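Local coordinates for protein geranyltranstransferase (Enterococcus faecalis, PDB 3P8L) that probably condenses isopentenyl diphosphate with geranyl diphosphate to give farnesyl diphosphate and diphosphate, with magnesium as cofactor, at residues P19-V24 against Q72-A77. Residues are numbered along the deposited sequence; the frame is centred on the assembly and turned at random.
Sequences PLVEKV and QDYQVA
Residues Leu20, Val21 and Val24 of helix 13-31 meet Tyr74, Gln75 and Ala77 of helix 71-92 where the two segment axes approach to 8.6 Å at a crossing angle of -71°, the CA atoms of Val21 and Tyr74 coming closest, 5.2 Å apart. This is a helix-helix crossing in the all-alpha isoprenoid synthase fold of the FPP/GGPP synthase family, and it lays the N-terminal helix over the first turns of helix 71-92. Tyr74 gives the largest share of the buried surface. With CG anti to the carbonyl carbon (chi1 -61°), its ring is carried out to Leu20 and Val21, and Leu20 CB sits over one face in a CH-pi contact, 4.0 Å from the ring centroid and 22° off the normal. Val21 CG2 comes instead to the edge of the same ring, in its plane, 3.9 Å from Tyr74 CD1. Both Val21 methyls also rest on Ala77, CG1 and CG2 each 3.9 Å from Ala77 CB; Pro55 of helix 53-64 touches both Val21 and Ala77, and Leu59 touches Val21 and Tyr74. One turn on, Val24 splits its branches, CG2 against Tyr74 CB and CG1 4.1 Å from Gln75 CG, while Gln75 OE1 accepts a hydrogen bond from Gln136 N. The tyrosine hydroxyl is hydrogen-bonded to His17 ND1, and Leu20 CD1 packs 3.4 Å from that same Tyr74 OH.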
loop_
_atom_site.group_PDB
_atom_site.type_symbol
_atom_site.label_atom_id
_atom_site.label_comp_id
_atom_site.label_asym_id
_atom_site.label_seq_id
_atom_site.Cartn_x
_atom_site.Cartn_y
_atom_site.Cartn_z
ATOM N N PRO A 19 -16.289 -11.514 13.441
ATOM C CA PRO A 19 -15.305 -12.617 13.515
ATOM C C PRO A 19 -14.860 -13.232 12.182
ATOM O O PRO A 19 -13.732 -13.754 12.078
ATOM C CB PRO A 19 -16.024 -13.670 14.340
ATOM C CG PRO A 19 -16.895 -12.872 15.248
ATOM C CD PRO A 19 -17.356 -11.688 14.449
ATOM N N LEU A 20 -15.710 -13.164 11.166
ATOM C CA LEU A 20 -15.320 -13.684 9.862
ATOM C C LEU A 20 -14.360 -12.711 9.164
ATOM O O LEU A 20 -13.512 -13.126 8.372
ATOM C CB LEU A 20 -16.559 -13.937 8.986
ATOM C CG LEU A 20 -17.654 -14.770 9.678
ATOM C CD1 LEU A 20 -18.853 -14.975 8.794
ATOM C CD2 LEU A 20 -17.083 -16.089 10.013
ATOM N N VAL A 21 -14.508 -11.418 9.446
ATOM C CA VAL A 21 -13.581 -10.432 8.916
ATOM C C VAL A 21 -12.212 -10.644 9.579
ATOM O O VAL A 21 -11.190 -10.700 8.883
ATOM C CB VAL A 21 -14.089 -9.001 9.123
ATOM C CG1 VAL A 21 -13.126 -7.986 8.499
ATOM C CG2 VAL A 21 -15.488 -8.843 8.503
ATOM N N GLU A 22 -12.206 -10.797 10.909
ATOM C CA GLU A 22 -10.960 -11.074 11.629
ATOM C C GLU A 22 -10.297 -12.358 11.099
ATOM O O GLU A 22 -9.094 -12.384 10.852
ATOM C CB GLU A 22 -11.196 -11.151 13.145
ATOM C CG GLU A 22 -9.944 -11.508 13.928
ATOM C CD GLU A 22 -9.963 -11.034 15.368
ATOM O OE1 GLU A 22 -9.749 -11.883 16.259
ATOM O OE2 GLU A 22 -10.169 -9.821 15.605
ATOM N N LYS A 23 -11.090 -13.399 10.880
ATOM C CA LYS A 23 -10.571 -14.652 10.311
ATOM C C LYS A 23 -9.886 -14.463 8.940
ATOM O O LYS A 23 -8.784 -14.958 8.729
ATOM C CB LYS A 23 -11.682 -15.720 10.226
ATOM C CG LYS A 23 -11.166 -17.118 9.912
ATOM C CD LYS A 23 -12.291 -18.074 9.532
ATOM C CE LYS A 23 -11.835 -19.524 9.612
ATOM N NZ LYS A 23 -10.585 -19.800 8.833
ATOM N N VAL A 24 -10.528 -13.742 8.016
ATOM C CA VAL A 24 -9.896 -13.440 6.717
ATOM C C VAL A 24 -8.533 -12.733 6.910
ATOM O O VAL A 24 -7.526 -13.130 6.311
ATOM C CB VAL A 24 -10.843 -12.654 5.779
ATOM C CG1 VAL A 24 -10.098 -12.139 4.536
ATOM C CG2 VAL A 24 -12.043 -13.567 5.347
ATOM N N GLN A 72 -16.259 -12.438 -0.754
ATOM C CA GLN A 72 -15.698 -11.161 -1.227
ATOM C C GLN A 72 -16.086 -9.943 -0.402
ATOM O O GLN A 72 -15.329 -8.963 -0.363
ATOM C CB GLN A 72 -16.024 -10.890 -2.700
ATOM C CG GLN A 72 -17.511 -10.778 -3.026
ATOM C CD GLN A 72 -18.090 -12.083 -3.535
ATOM O OE1 GLN A 72 -17.838 -13.162 -2.981
ATOM N NE2 GLN A 72 -18.866 -11.996 -4.609
ATOM N N ASP A 73 -17.250 -9.998 0.246
ATOM C CA ASP A 73 -17.678 -8.936 1.160
ATOM C C ASP A 73 -16.761 -8.907 2.378
ATOM O O ASP A 73 -16.316 -7.836 2.778
ATOM C CB ASP A 73 -19.134 -9.089 1.609
ATOM C CG ASP A 73 -20.104 -9.240 0.427
ATOM O OD1 ASP A 73 -21.104 -9.969 0.566
ATOM O OD2 ASP A 73 -19.858 -8.642 -0.633
ATOM N N TYR A 74 -16.478 -10.083 2.935
ATOM C CA TYR A 74 -15.559 -10.213 4.060
ATOM C C TYR A 74 -14.135 -9.860 3.677
ATOM O O TYR A 74 -13.421 -9.277 4.489
ATOM C CB TYR A 74 -15.599 -11.613 4.679
ATOM C CG TYR A 74 -16.962 -11.989 5.232
ATOM C CD1 TYR A 74 -17.472 -11.358 6.362
ATOM C CD2 TYR A 74 -17.743 -12.978 4.614
ATOM C CE1 TYR A 74 -18.732 -11.691 6.873
ATOM C CE2 TYR A 74 -19.008 -13.318 5.108
ATOM C CZ TYR A 74 -19.489 -12.666 6.234
ATOM O OH TYR A 74 -20.706 -12.999 6.743
ATOM N N GLN A 75 -13.739 -10.214 2.453
ATOM C CA GLN A 75 -12.434 -9.874 1.913
ATOM C C GLN A 75 -12.233 -8.371 1.776
ATOM O O GLN A 75 -11.183 -7.859 2.189
ATOM C CB GLN A 75 -12.163 -10.611 0.594
ATOM C CG GLN A 75 -11.930 -12.105 0.830
ATOM C CD GLN A 75 -11.819 -12.908 -0.444
ATOM O OE1 GLN A 75 -12.498 -12.629 -1.426
ATOM N NE2 GLN A 75 -10.952 -13.912 -0.432
ATOM N N VAL A 76 -13.230 -7.671 1.217
ATOM C CA VAL A 76 -13.206 -6.209 1.119
ATOM C C VAL A 76 -13.165 -5.556 2.506
ATOM O O VAL A 76 -12.414 -4.599 2.714
ATOM C CB VAL A 76 -14.391 -5.646 0.273
ATOM C CG1 VAL A 76 -14.456 -4.105 0.304
ATOM C CG2 VAL A 76 -14.262 -6.086 -1.193
ATOM N N ALA A 77 -13.980 -6.073 3.435
ATOM C CA ALA A 77 -14.036 -5.570 4.798
ATOM C C ALA A 77 -12.660 -5.725 5.483
ATOM O O ALA A 77 -12.203 -4.812 6.143
ATOM C CB ALA A 77 -15.147 -6.270 5.619
#